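Local coordinates for CRISPR-associated protein CasA/Cse1 (Thermus thermophilus, PDB 4AN8) that forms part of the Cascade ribonucleoprotein complex, which serves CRISPR adaptive immunity against viruses, plasmids and other mobile genetic elements, at residues Ala190-Thr195 with Ile341-Leu346; Arg66-Pro71 with Asp89-Tyr94. All blocks are in the same frame, centred on the assembly; numbering follows the deposited sequence.

Interaction 1 (Ala190-Thr195 with Ile341-Leu346); sequences ALFLPT and ITLRVL
Leu191-Thr195 pairs antiparallel with Thr342-Leu346, the strand directions 150° apart and the axes 4.4 Å apart at closest approach, through six backbone hydrogen bonds at the hydrogen-bonded pairs Leu191-Leu346, Leu193-Arg344 and Thr195-Thr342. Leu193 O takes two donors from opposite faces of its carbonyl plane: Arg344 N at 3.0 Å and, from its own strand, Thr195 OG1 at 3.2 Å. Thr195 OG1 lies beside its backbone N (chi1 -76°), and there it also meets the aliphatic part of Arg344, 3.6 Å from Arg344 CG. Beyond this the Arg344 chain runs extended from CG to NE, and its NH1 forms a salt bridge with Glu53 of helix 50-67. On the same face Leu193 CD2 approaches Leu346 CD1 at 4.2 Å, and both leucines pack against that helix. The other face, with Phe192, Pro194, Leu343 and Val345, is apolar: Leu343 CD1 sits at the edge of the Phe192 ring, near its plane and 3.9 Å from Phe192 CD2. At the end of the pairing Ala190 CB meets Val345 CG1 at 3.9 Å. Helix 320-333 packs at Pro194. Strand 191-195 is thus an outer strand of a three-stranded antiparallel sheet, with 342-351 in the middle; the paired part is largely buried.

Interaction 2 (Arg66-Pro71 with Asp89-Tyr94); sequences RALSGP and DPIRDY
A Schellman motif ends helix 50-67, with Ser69 at positive phi, and the last turn of that helix packs on helix 88-98 through Ala67 and Tyr94. Ala67 CB touches Tyr94 CB at 3.4 Å and leans on the root of the ring at CG. Tyr94 CG is anti to its backbone N (chi1 -171°), on the side of Ala67; Ala67 N lies 3.8 Å above one face of the ring, offset toward the rim. Farther out, Arg66 CB approaches Tyr94 OH at 3.4 Å, while the Arg66 chain, bent at chi2 and chi3, carries its guanidinium away from the ring, the two planes 78° apart. Both polar ends meet Glu220: Arg66 NH2 in a salt bridge to OE1, Tyr94 OH in a hydrogen bond to OE2, and the hydroxyl also receives Trp219 NE1. Glu220 thus joins the two polar ends through separate carboxylate oxygens. At the other end of the contact Leu68 CD2 reaches Pro90 CB at 3.8 Å and Ile91 CG1 at 4.2 Å. No direct hydrogen bond joins the segments; instead one water donates to Ala67 O at 2.9 Å and to Pro90 O at 3.0 Å, tying the two backbones together. This is helix-to-helix packing at a Schellman-capped C-terminus, where the tyrosine ring lies against the backbone of Ala67, consistent with the small side chain there.

How the interactions relate
The two contacts do not touch: their centres are about 25 Å apart and their nearest atoms about 13 Å. Helix 50-67 connects them. Its earlier part, at Glu53, Ala54 and His57, packs against the strands of interaction 1, whereas its C-terminal turn supplies one half of interaction 2. The centre of interaction 1 lies about 7 Å from the centre of the chain, and the contact is buried; that of interaction 2 lies about 26 Å from the chain centre, and the contact is partly buried. They also differ in how they are held, backbone pairing in 190-195 with 341-346, apolar packing and a bridging water in 66-71 with 89-94. Along the chain, interaction 2 closes before interaction 1 opens.

Interaction 1 (Ala190-Thr195 with Ile341-Leu346)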
ATOM      1  N   ALA A 190       3.009   3.107  -2.920  1.00 21.62           N
ATOM      2  CA  ALA A 190       2.764   2.581  -1.595  1.00 21.62           C
ATOM      3  C   ALA A 190       1.422   3.118  -1.115  1.00 21.62           C
ATOM      4  O   ALA A 190       1.142   4.293  -1.277  1.00 21.62           O
ATOM      5  CB  ALA A 190       3.874   3.039  -0.671  1.00 17.36           C
ATOM      6  N   LEU A 191       0.590   2.267  -0.532  1.00 18.20           N
ATOM      7  CA  LEU A 191      -0.726   2.719  -0.072  1.00 18.20           C
ATOM      8  C   LEU A 191      -0.758   2.982   1.438  1.00 18.20           C
ATOM      9  O   LEU A 191      -0.350   2.120   2.229  1.00 18.20           O
ATOM     10  CB  LEU A 191      -1.793   1.694  -0.447  1.00 16.86           C
ATOM     11  CG  LEU A 191      -1.849   1.426  -1.963  1.00 16.86           C
ATOM     12  CD1 LEU A 191      -2.957   0.406  -2.281  1.00 16.86           C
ATOM     13  CD2 LEU A 191      -2.058   2.730  -2.756  1.00 16.86           C
ATOM     14  N   PHE A 192      -1.238   4.164   1.826  1.00 17.34           N
ATOM     15  CA  PHE A 192      -1.383   4.510   3.240  1.00 17.34           C
ATOM     16  C   PHE A 192      -2.759   4.142   3.773  1.00 17.34           C
ATOM     17  O   PHE A 192      -3.790   4.681   3.326  1.00 17.34           O
ATOM     18  CB  PHE A 192      -1.090   5.989   3.494  1.00 19.11           C
ATOM     19  CG  PHE A 192       0.341   6.354   3.269  1.00 19.11           C
ATOM     20  CD1 PHE A 192       0.852   6.439   1.983  1.00 19.11           C
ATOM     21  CD2 PHE A 192       1.189   6.592   4.340  1.00 19.11           C
ATOM     22  CE1 PHE A 192       2.175   6.776   1.767  1.00 19.11           C
ATOM     23  CE2 PHE A 192       2.533   6.923   4.131  1.00 19.11           C
ATOM     24  CZ  PHE A 192       3.024   7.019   2.845  1.00 19.11           C
ATOM     25  N   LEU A 193      -2.769   3.228   4.735  1.00 18.07           N
ATOM     26  CA  LEU A 193      -4.022   2.771   5.319  1.00 18.07           C
ATOM     27  C   LEU A 193      -4.036   2.899   6.831  1.00 18.07           C
ATOM     28  O   LEU A 193      -3.678   1.964   7.539  1.00 18.07           O
ATOM     29  CB  LEU A 193      -4.294   1.314   4.923  1.00 20.43           C
ATOM     30  CG  LEU A 193      -5.602   0.762   5.476  1.00 20.43           C
ATOM     31  CD1 LEU A 193      -6.741   1.019   4.477  1.00 20.43           C
ATOM     32  CD2 LEU A 193      -5.472  -0.723   5.816  1.00 20.43           C
ATOM     33  N   PRO A 194      -4.442   4.066   7.342  1.00 19.61           N
ATOM     34  CA  PRO A 194      -4.601   4.210   8.788  1.00 19.61           C
ATOM     35  C   PRO A 194      -5.553   3.141   9.314  1.00 19.61           C
ATOM     36  O   PRO A 194      -6.487   2.727   8.616  1.00 19.61           O
ATOM     37  CB  PRO A 194      -5.237   5.585   8.935  1.00 16.60           C
ATOM     38  CG  PRO A 194      -4.772   6.319   7.745  1.00 16.60           C
ATOM     39  CD  PRO A 194      -4.755   5.311   6.627  1.00 16.60           C
ATOM     40  N   THR A 195      -5.303   2.693  10.539  1.00 25.72           N
ATOM     41  CA  THR A 195      -5.968   1.518  11.061  1.00 25.72           C
ATOM     42  C   THR A 195      -6.359   1.760  12.508  1.00 25.72           C
ATOM     43  O   THR A 195      -5.575   2.324  13.285  1.00 25.72           O
ATOM     44  CB  THR A 195      -5.051   0.287  10.921  1.00 38.34           C
ATOM     45  OG1 THR A 195      -5.053  -0.142   9.551  1.00 38.34           O
ATOM     46  CG2 THR A 195      -5.511  -0.844  11.775  1.00 38.34           C
ATOM     47  N   ILE A 341      -4.686   4.103  17.321  1.00 38.08           N
ATOM     48  CA  ILE A 341      -4.670   4.251  15.878  1.00 38.08           C
ATOM     49  C   ILE A 341      -3.276   4.012  15.274  1.00 38.08           C
ATOM     50  O   ILE A 341      -2.307   4.636  15.695  1.00 38.08           O
ATOM     51  CB  ILE A 341      -5.243   5.637  15.499  1.00 37.03           C
ATOM     52  CG1 ILE A 341      -6.725   5.693  15.905  1.00 37.03           C
ATOM     53  CG2 ILE A 341      -5.059   5.938  14.003  1.00 37.03           C
ATOM     54  CD1 ILE A 341      -7.340   7.100  15.873  1.00 37.03           C
ATOM     55  N   THR A 342      -3.167   3.092  14.307  1.00 26.70           N
ATOM     56  CA  THR A 342      -1.871   2.856  13.667  1.00 26.70           C
ATOM     57  C   THR A 342      -1.880   3.179  12.176  1.00 26.70           C
ATOM     58  O   THR A 342      -2.916   3.524  11.612  1.00 26.70           O
ATOM     59  CB  THR A 342      -1.363   1.416  13.850  1.00 35.22           C
ATOM     60  OG1 THR A 342      -2.121   0.534  13.024  1.00 35.22           O
ATOM     61  CG2 THR A 342      -1.457   0.972  15.276  1.00 35.22           C
ATOM     62  N   LEU A 343      -0.722   3.062  11.541  1.00 24.95           N
ATOM     63  CA  LEU A 343      -0.629   3.266  10.095  1.00 24.95           C
ATOM     64  C   LEU A 343      -0.088   2.022   9.418  1.00 24.95           C
ATOM     65  O   LEU A 343       1.037   1.580   9.717  1.00 24.95           O
ATOM     66  CB  LEU A 343       0.285   4.441   9.785  1.00 20.76           C
ATOM     67  CG  LEU A 343       0.600   4.830   8.339  1.00 20.76           C
ATOM     68  CD1 LEU A 343      -0.656   5.318   7.579  1.00 20.76           C
ATOM     69  CD2 LEU A 343       1.708   5.899   8.316  1.00 20.76           C
ATOM     70  N   ARG A 344      -0.877   1.443   8.516  1.00 22.62           N
ATOM     71  CA  ARG A 344      -0.359   0.359   7.690  1.00 22.62           C
ATOM     72  C   ARG A 344       0.058   0.866   6.317  1.00 22.62           C
ATOM     73  O   ARG A 344      -0.646   1.674   5.708  1.00 22.62           O
ATOM     74  CB  ARG A 344      -1.382  -0.748   7.556  1.00 29.20           C
ATOM     75  CG  ARG A 344      -1.768  -1.320   8.872  1.00 29.20           C
ATOM     76  CD  ARG A 344      -2.498  -2.595   8.672  1.00 29.20           C
ATOM     77  NE  ARG A 344      -2.486  -3.385   9.894  1.00 29.20           N
ATOM     78  CZ  ARG A 344      -2.595  -4.706   9.906  1.00 29.20           C
ATOM     79  NH1 ARG A 344      -2.717  -5.367   8.757  1.00 29.20           N
ATOM     80  NH2 ARG A 344      -2.577  -5.361  11.060  1.00 29.20           N
ATOM     81  N   VAL A 345       1.212   0.426   5.841  1.00 24.25           N
ATOM     82  CA  VAL A 345       1.600   0.709   4.469  1.00 24.25           C
ATOM     83  C   VAL A 345       1.559  -0.596   3.687  1.00 24.25           C
ATOM     84  O   VAL A 345       2.144  -1.594   4.107  1.00 24.25           O
ATOM     85  CB  VAL A 345       2.987   1.343   4.365  1.00 17.17           C
ATOM     86  CG1 VAL A 345       3.306   1.642   2.887  1.00 17.17           C
ATOM     87  CG2 VAL A 345       3.051   2.635   5.211  1.00 17.17           C
ATOM     88  N   LEU A 346       0.831  -0.588   2.577  1.00 22.54           N
ATOM     89  CA  LEU A 346       0.644  -1.768   1.730  1.00 22.54           C
ATOM     90  C   LEU A 346       1.029  -1.460   0.285  1.00 22.54           C
ATOM     91  O   LEU A 346       0.715  -0.389  -0.228  1.00 22.54           O
ATOM     92  CB  LEU A 346      -0.824  -2.214   1.762  1.00 16.28           C
ATOM     93  CG  LEU A 346      -1.489  -2.318   3.125  1.00 16.28           C
ATOM     94  CD1 LEU A 346      -3.002  -2.559   2.990  1.00 16.28           C
ATOM     95  CD2 LEU A 346      -0.819  -3.390   3.976  1.00 16.28           C
TER

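Interaction 2 (Arg66-Pro71 with Asp89-Tyr94)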
ATOM      1  N   ARG A  66     -20.382   5.885  -2.073  1.00 22.19           N
ATOM      2  CA  ARG A  66     -21.499   6.046  -2.970  1.00 22.19           C
ATOM      3  C   ARG A  66     -22.808   5.909  -2.199  1.00 22.19           C
ATOM      4  O   ARG A  66     -23.703   6.724  -2.348  1.00 22.19           O
ATOM      5  CB  ARG A  66     -21.416   5.030  -4.114  1.00 21.31           C
ATOM      6  CG  ARG A  66     -20.152   5.165  -4.933  1.00 21.31           C
ATOM      7  CD  ARG A  66     -20.072   6.565  -5.538  1.00 21.31           C
ATOM      8  NE  ARG A  66     -21.080   6.753  -6.581  1.00 21.31           N
ATOM      9  CZ  ARG A  66     -21.194   7.866  -7.295  1.00 21.31           C
ATOM     10  NH1 ARG A  66     -20.363   8.882  -7.066  1.00 21.31           N
ATOM     11  NH2 ARG A  66     -22.136   7.957  -8.233  1.00 21.31           N
ATOM     12  N   ALA A  67     -22.901   4.883  -1.357  1.00 25.16           N
ATOM     13  CA  ALA A  67     -24.118   4.650  -0.592  1.00 25.16           C
ATOM     14  C   ALA A  67     -24.442   5.805   0.340  1.00 25.16           C
ATOM     15  O   ALA A  67     -25.603   6.136   0.509  1.00 25.16           O
ATOM     16  CB  ALA A  67     -24.040   3.360   0.175  1.00 23.01           C
ATOM     17  N   LEU A  68     -23.425   6.424   0.933  1.00 25.10           N
ATOM     18  CA  LEU A  68     -23.636   7.528   1.874  1.00 25.10           C
ATOM     19  C   LEU A  68     -23.482   8.883   1.184  1.00 25.10           C
ATOM     20  O   LEU A  68     -23.680   9.927   1.793  1.00 25.10           O
ATOM     21  CB  LEU A  68     -22.672   7.433   3.062  1.00 33.51           C
ATOM     22  CG  LEU A  68     -22.724   6.093   3.803  1.00 33.51           C
ATOM     23  CD1 LEU A  68     -21.651   5.987   4.866  1.00 33.51           C
ATOM     24  CD2 LEU A  68     -24.105   5.888   4.411  1.00 33.51           C
ATOM     25  N   SER A  69     -23.094   8.860  -0.080  1.00 33.89           N
ATOM     26  CA  SER A  69     -22.961  10.087  -0.831  1.00 33.89           C
ATOM     27  C   SER A  69     -22.105  11.097  -0.066  1.00 33.89           C
ATOM     28  O   SER A  69     -22.411  12.281  -0.017  1.00 33.89           O
ATOM     29  CB  SER A  69     -24.353  10.646  -1.111  1.00 39.92           C
ATOM     30  OG  SER A  69     -24.309  11.521  -2.208  1.00 39.92           O
ATOM     31  N   GLY A  70     -21.027  10.607   0.537  1.00 28.01           N
ATOM     32  CA  GLY A  70     -20.176  11.397   1.427  1.00 28.01           C
ATOM     33  C   GLY A  70     -19.044  10.514   1.943  1.00 28.01           C
ATOM     34  O   GLY A  70     -18.663   9.563   1.272  1.00 28.01           O
ATOM     35  N   PRO A  71     -18.526  10.796   3.153  1.00 25.36           N
ATOM     36  CA  PRO A  71     -18.993  11.862   4.049  1.00 25.36           C
ATOM     37  C   PRO A  71     -18.605  13.209   3.485  1.00 25.36           C
ATOM     38  O   PRO A  71     -17.496  13.338   2.980  1.00 25.36           O
ATOM     39  CB  PRO A  71     -18.210  11.600   5.338  1.00 24.55           C
ATOM     40  CG  PRO A  71     -16.963  10.926   4.886  1.00 24.55           C
ATOM     41  CD  PRO A  71     -17.399  10.048   3.741  1.00 24.55           C
ATOM     42  N   ASP A  89     -29.656   2.232   6.654  1.00 34.72           N
ATOM     43  CA  ASP A  89     -30.645   2.253   5.587  1.00 34.72           C
ATOM     44  C   ASP A  89     -30.063   2.683   4.247  1.00 34.72           C
ATOM     45  O   ASP A  89     -30.290   2.017   3.242  1.00 34.72           O
ATOM     46  CB  ASP A  89     -31.852   3.123   5.971  1.00 59.91           C
ATOM     47  CG  ASP A  89     -32.965   2.319   6.649  1.00 59.91           C
ATOM     48  OD1 ASP A  89     -32.798   1.092   6.863  1.00 59.91           O
ATOM     49  OD2 ASP A  89     -34.012   2.929   6.974  1.00 59.91           O
ATOM     50  N   PRO A  90     -29.310   3.799   4.223  1.00 27.46           N
ATOM     51  CA  PRO A  90     -28.619   4.163   2.983  1.00 27.46           C
ATOM     52  C   PRO A  90     -27.786   2.996   2.440  1.00 27.46           C
ATOM     53  O   PRO A  90     -27.804   2.737   1.241  1.00 27.46           O
ATOM     54  CB  PRO A  90     -27.699   5.298   3.425  1.00 28.63           C
ATOM     55  CG  PRO A  90     -28.401   5.892   4.618  1.00 28.63           C
ATOM     56  CD  PRO A  90     -28.999   4.727   5.323  1.00 28.63           C
ATOM     57  N   ILE A  91     -27.070   2.298   3.307  1.00 27.05           N
ATOM     58  CA  ILE A  91     -26.271   1.170   2.856  1.00 27.05           C
ATOM     59  C   ILE A  91     -27.138   0.022   2.291  1.00 27.05           C
ATOM     60  O   ILE A  91     -26.865  -0.502   1.202  1.00 27.05           O
ATOM     61  CB  ILE A  91     -25.314   0.680   3.972  1.00 21.32           C
ATOM     62  CG1 ILE A  91     -24.231   1.738   4.205  1.00 21.32           C
ATOM     63  CG2 ILE A  91     -24.725  -0.712   3.627  1.00 21.32           C
ATOM     64  CD1 ILE A  91     -23.383   1.476   5.432  1.00 21.32           C
ATOM     65  N   ARG A  92     -28.179  -0.365   3.023  1.00 31.59           N
ATOM     66  CA  ARG A  92     -29.117  -1.362   2.522  1.00 31.59           C
ATOM     67  C   ARG A  92     -29.759  -0.947   1.202  1.00 31.59           C
ATOM     68  O   ARG A  92     -29.831  -1.738   0.272  1.00 31.59           O
ATOM     69  CB  ARG A  92     -30.205  -1.644   3.545  1.00 45.84           C
ATOM     70  CG  ARG A  92     -29.734  -2.388   4.759  1.00 45.84           C
ATOM     71  CD  ARG A  92     -30.927  -2.817   5.597  1.00 45.84           C
ATOM     72  NE  ARG A  92     -30.578  -2.984   7.001  1.00 45.84           N
ATOM     73  CZ  ARG A  92     -30.100  -4.111   7.515  1.00 45.84           C
ATOM     74  NH1 ARG A  92     -29.915  -5.164   6.731  1.00 45.84           N
ATOM     75  NH2 ARG A  92     -29.811  -4.188   8.811  1.00 45.84           N
ATOM     76  N   ASP A  93     -30.231   0.289   1.113  1.00 31.70           N
ATOM     77  CA  ASP A  93     -30.821   0.757  -0.130  1.00 31.70           C
ATOM     78  C   ASP A  93     -29.854   0.674  -1.317  1.00 31.70           C
ATOM     79  O   ASP A  93     -30.192   0.137  -2.363  1.00 31.70           O
ATOM     80  CB  ASP A  93     -31.375   2.177   0.022  1.00 50.53           C
ATOM     81  CG  ASP A  93     -32.588   2.238   0.946  1.00 50.53           C
ATOM     82  OD1 ASP A  93     -33.228   1.178   1.182  1.00 50.53           O
ATOM     83  OD2 ASP A  93     -32.899   3.351   1.441  1.00 50.53           O
ATOM     84  N   TYR A  94     -28.654   1.213  -1.151  1.00 23.56           N
ATOM     85  CA  TYR A  94     -27.641   1.146  -2.194  1.00 23.56           C
ATOM     86  C   TYR A  94     -27.341  -0.294  -2.606  1.00 23.56           C
ATOM     87  O   TYR A  94     -27.349  -0.616  -3.788  1.00 23.56           O
ATOM     88  CB  TYR A  94     -26.371   1.867  -1.747  1.00 23.99           C
ATOM     89  CG  TYR A  94     -25.353   2.020  -2.847  1.00 23.99           C
ATOM     90  CD1 TYR A  94     -24.397   1.028  -3.075  1.00 23.99           C
ATOM     91  CD2 TYR A  94     -25.349   3.146  -3.663  1.00 23.99           C
ATOM     92  CE1 TYR A  94     -23.474   1.147  -4.073  1.00 23.99           C
ATOM     93  CE2 TYR A  94     -24.410   3.282  -4.667  1.00 23.99           C
ATOM     94  CZ  TYR A  94     -23.469   2.271  -4.865  1.00 23.99           C
ATOM     95  OH  TYR A  94     -22.534   2.383  -5.869  1.00 23.99           O
TER
HETATM   96  O   HOH W   1     -28.062   5.103  -0.596  1.00 54.65           O